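Local coordinates for member of s1p family of ribosomal proteins (Pyrococcus furiosus, PDB 5YH1), which probably acts as a nuclease on nucleic acid, its DHH-family domain, the part described here, holding a manganese ion, at residues I260-F265 against Y297-E302. Residues are numbered along the deposited sequence; the frame is centred on the assembly and turned at random.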
ATOM      1  N   ILE A 260      -3.665 -21.105   8.160  1.00 24.74           N
ATOM      2  CA  ILE A 260      -3.571 -20.496   6.824  1.00 25.20           C
ATOM      3  C   ILE A 260      -4.309 -19.157   6.763  1.00 25.45           C
ATOM      4  O   ILE A 260      -3.748 -18.159   6.292  1.00 24.89           O
ATOM      5  CB  ILE A 260      -4.093 -21.431   5.723  1.00 25.10           C
ATOM      6  CG1 ILE A 260      -3.136 -22.618   5.552  1.00 24.92           C
ATOM      7  CG2 ILE A 260      -4.222 -20.679   4.404  1.00 25.32           C
ATOM      8  CD1 ILE A 260      -3.723 -23.779   4.779  1.00 24.91           C
ATOM      9  N   ASP A 261      -5.548 -19.136   7.248  1.00 26.21           N
ATOM     10  CA  ASP A 261      -6.372 -17.925   7.206  1.00 27.61           C
ATOM     11  C   ASP A 261      -5.778 -16.798   8.070  1.00 27.22           C
ATOM     12  O   ASP A 261      -5.938 -15.620   7.750  1.00 25.60           O
ATOM     13  CB  ASP A 261      -7.816 -18.215   7.639  1.00 29.76           C
ATOM     14  CG  ASP A 261      -8.567 -19.125   6.655  1.00 34.22           C
ATOM     15  OD1 ASP A 261      -8.215 -19.192   5.458  1.00 38.29           O
ATOM     16  OD2 ASP A 261      -9.532 -19.777   7.084  1.00 37.51           O
ATOM     17  N   HIS A 262      -5.098 -17.170   9.156  1.00 25.49           N
ATOM     18  CA  HIS A 262      -4.445 -16.204  10.034  1.00 25.77           C
ATOM     19  C   HIS A 262      -3.199 -15.634   9.352  1.00 24.95           C
ATOM     20  O   HIS A 262      -3.096 -14.433   9.153  1.00 24.35           O
ATOM     21  CB  HIS A 262      -4.092 -16.860  11.375  1.00 25.34           C
ATOM     22  CG  HIS A 262      -3.341 -15.972  12.312  1.00 24.98           C
ATOM     23  ND1 HIS A 262      -1.966 -15.870  12.302  1.00 25.59           N
ATOM     24  CD2 HIS A 262      -3.771 -15.165  13.311  1.00 25.28           C
ATOM     25  CE1 HIS A 262      -1.583 -15.032  13.249  1.00 25.41           C
ATOM     26  NE2 HIS A 262      -2.660 -14.590  13.872  1.00 25.44           N
ATOM     27  N   GLU A 263      -2.273 -16.505   8.964  1.00 24.55           N
ATOM     28  CA  GLU A 263      -1.066 -16.053   8.285  1.00 24.82           C
ATOM     29  C   GLU A 263      -1.371 -15.243   7.011  1.00 24.82           C
ATOM     30  O   GLU A 263      -0.728 -14.218   6.759  1.00 23.62           O
ATOM     31  CB  GLU A 263      -0.117 -17.223   7.970  1.00 24.44           C
ATOM     32  CG  GLU A 263       0.378 -17.993   9.189  1.00 25.02           C
ATOM     33  CD  GLU A 263       1.041 -17.115  10.244  1.00 25.30           C
ATOM     34  OE1 GLU A 263       0.349 -16.687  11.197  1.00 25.44           O
ATOM     35  OE2 GLU A 263       2.260 -16.860  10.133  1.00 25.11           O
ATOM     36  N   ALA A 264      -2.340 -15.689   6.217  1.00 25.38           N
ATOM     37  CA  ALA A 264      -2.662 -14.993   4.959  1.00 26.21           C
ATOM     38  C   ALA A 264      -3.234 -13.594   5.191  1.00 26.69           C
ATOM     39  O   ALA A 264      -3.085 -12.717   4.345  1.00 28.38           O
ATOM     40  CB  ALA A 264      -3.618 -15.816   4.105  1.00 25.65           C
ATOM     41  N   PHE A 265      -3.910 -13.402   6.315  1.00 27.16           N
ATOM     42  CA  PHE A 265      -4.359 -12.079   6.725  1.00 27.62           C
ATOM     43  C   PHE A 265      -3.172 -11.116   6.847  1.00 27.34           C
ATOM     44  O   PHE A 265      -3.255  -9.968   6.425  1.00 24.89           O
ATOM     45  CB  PHE A 265      -5.127 -12.165   8.056  1.00 28.07           C
ATOM     46  CG  PHE A 265      -5.549 -10.827   8.605  1.00 28.82           C
ATOM     47  CD1 PHE A 265      -6.770 -10.271   8.250  1.00 29.51           C
ATOM     48  CD2 PHE A 265      -4.725 -10.126   9.482  1.00 28.23           C
ATOM     49  CE1 PHE A 265      -7.161  -9.037   8.755  1.00 29.50           C
ATOM     50  CE2 PHE A 265      -5.103  -8.886   9.978  1.00 28.72           C
ATOM     51  CZ  PHE A 265      -6.323  -8.342   9.615  1.00 28.66           C
ATOM     52  N   TYR A 297      -0.755 -22.091  15.821  1.00 29.13           N
ATOM     53  CA  TYR A 297      -2.154 -22.357  16.173  1.00 28.31           C
ATOM     54  C   TYR A 297      -2.580 -21.880  17.576  1.00 28.20           C
ATOM     55  O   TYR A 297      -3.637 -21.278  17.709  1.00 28.32           O
ATOM     56  CB  TYR A 297      -2.556 -23.830  15.959  1.00 28.50           C
ATOM     57  CG  TYR A 297      -3.991 -24.015  16.355  1.00 28.86           C
ATOM     58  CD1 TYR A 297      -5.022 -23.605  15.512  1.00 28.89           C
ATOM     59  CD2 TYR A 297      -4.327 -24.502  17.616  1.00 28.52           C
ATOM     60  CE1 TYR A 297      -6.346 -23.718  15.900  1.00 29.40           C
ATOM     61  CE2 TYR A 297      -5.646 -24.624  18.009  1.00 28.62           C
ATOM     62  CZ  TYR A 297      -6.649 -24.238  17.152  1.00 29.34           C
ATOM     63  OH  TYR A 297      -7.954 -24.361  17.555  1.00 30.96           O
ATOM     64  N   PRO A 298      -1.761 -22.130  18.625  1.00 29.65           N
ATOM     65  CA  PRO A 298      -2.133 -21.629  19.970  1.00 30.40           C
ATOM     66  C   PRO A 298      -2.339 -20.108  20.017  1.00 29.80           C
ATOM     67  O   PRO A 298      -3.251 -19.606  20.659  1.00 31.09           O
ATOM     68  CB  PRO A 298      -0.934 -22.034  20.843  1.00 30.37           C
ATOM     69  CG  PRO A 298      -0.336 -23.212  20.137  1.00 30.25           C
ATOM     70  CD  PRO A 298      -0.517 -22.924  18.665  1.00 29.59           C
ATOM     71  N   GLU A 299      -1.488 -19.400  19.310  1.00 29.86           N
ATOM     72  CA  GLU A 299      -1.576 -17.951  19.173  1.00 31.88           C
ATOM     73  C   GLU A 299      -2.887 -17.562  18.497  1.00 30.09           C
ATOM     74  O   GLU A 299      -3.581 -16.663  18.953  1.00 29.27           O
ATOM     75  CB  GLU A 299      -0.335 -17.499  18.393  1.00 34.34           C
ATOM     76  CG  GLU A 299      -0.300 -16.116  17.788  1.00 37.96           C
ATOM     77  CD  GLU A 299       0.982 -15.915  16.986  1.00 40.58           C
ATOM     78  OE1 GLU A 299       2.021 -16.554  17.318  1.00 38.85           O
ATOM     79  OE2 GLU A 299       0.947 -15.144  16.004  1.00 44.02           O
ATOM     80  N   VAL A 300      -3.253 -18.279  17.438  1.00 29.83           N
ATOM     81  CA  VAL A 300      -4.518 -18.029  16.742  1.00 29.45           C
ATOM     82  C   VAL A 300      -5.713 -18.299  17.650  1.00 29.92           C
ATOM     83  O   VAL A 300      -6.655 -17.507  17.704  1.00 28.63           O
ATOM     84  CB  VAL A 300      -4.649 -18.899  15.471  1.00 29.36           C
ATOM     85  CG1 VAL A 300      -5.990 -18.661  14.790  1.00 29.77           C
ATOM     86  CG2 VAL A 300      -3.508 -18.602  14.514  1.00 30.03           C
ATOM     87  N   LYS A 301      -5.665 -19.424  18.357  1.00 30.30           N
ATOM     88  CA  LYS A 301      -6.733 -19.802  19.258  1.00 30.99           C
ATOM     89  C   LYS A 301      -6.908 -18.782  20.362  1.00 29.77           C
ATOM     90  O   LYS A 301      -8.033 -18.452  20.733  1.00 28.85           O
ATOM     91  CB  LYS A 301      -6.444 -21.176  19.870  1.00 33.74           C
ATOM     92  CG  LYS A 301      -7.492 -21.647  20.857  1.00 37.21           C
ATOM     93  CD  LYS A 301      -7.076 -22.961  21.496  1.00 42.93           C
ATOM     94  CE  LYS A 301      -8.258 -23.619  22.188  1.00 46.47           C
ATOM     95  NZ  LYS A 301      -7.822 -24.607  23.208  1.00 50.42           N
ATOM     96  N   GLU A 302      -5.800 -18.303  20.911  1.00 29.60           N
ATOM     97  CA  GLU A 302      -5.866 -17.331  21.992  1.00 32.11           C
ATOM     98  C   GLU A 302      -6.466 -16.004  21.520  1.00 29.69           C
ATOM     99  O   GLU A 302      -7.272 -15.404  22.231  1.00 28.01           O
ATOM    100  CB  GLU A 302      -4.486 -17.100  22.607  1.00 36.39           C
ATOM    101  CG  GLU A 302      -4.520 -16.238  23.863  1.00 41.84           C
ATOM    102  CD  GLU A 302      -3.142 -16.022  24.456  1.00 48.17           C
ATOM    103  OE1 GLU A 302      -2.218 -15.619  23.716  1.00 54.53           O
ATOM    104  OE2 GLU A 302      -2.977 -16.256  25.670  1.00 56.01           O
TER
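Glu299 OE2, which approaches the His262 ring obliquely, is gripped mainly by Arg150 of the second subunit in a salt bridge and is also hydrogen-bonded to a bound glycerol, probably from the crystallisation liquor. Its distance to His262 CE1 is 3.7 Å, with the carboxylate turned 80° from the imidazole plane. The packing itself is a methyl group on a ring: Val300 CG2 lies over one face of the His262 ring, set off toward the rim, in a CH-pi contact 3.7 Å from the centroid and 3.4 Å from His262 CG. With CG anti to the backbone N (chi1 176°), His262 reaches across to the other helix, and two hydrogen bonds together hold the ring's rotation: ND1 donates to Glu263 OE1 at 2.7 Å, the acceptor lying in the ring plane, and NE2 pairs with Lys303 NZ. Replacing His262 by an alanine would probably leave Val300 CG2 without the ring it packs on, and Glu263 OE1 and Lys303 NZ without their imidazole partner. Glu263 OE2 and Glu299 OE2 both meet Arg150 of the second subunit, whose positive charge is likely to ease the closeness of the two carboxylates. This is helix-helix packing away from the manganese site, its polar rim shared with the subunit interface. Within the chain it joins helix 250-267 to the long helix 286-311; Tyr340 meets both His262 and Val300, and helix 66-86 packs against Ile260 and Ala264.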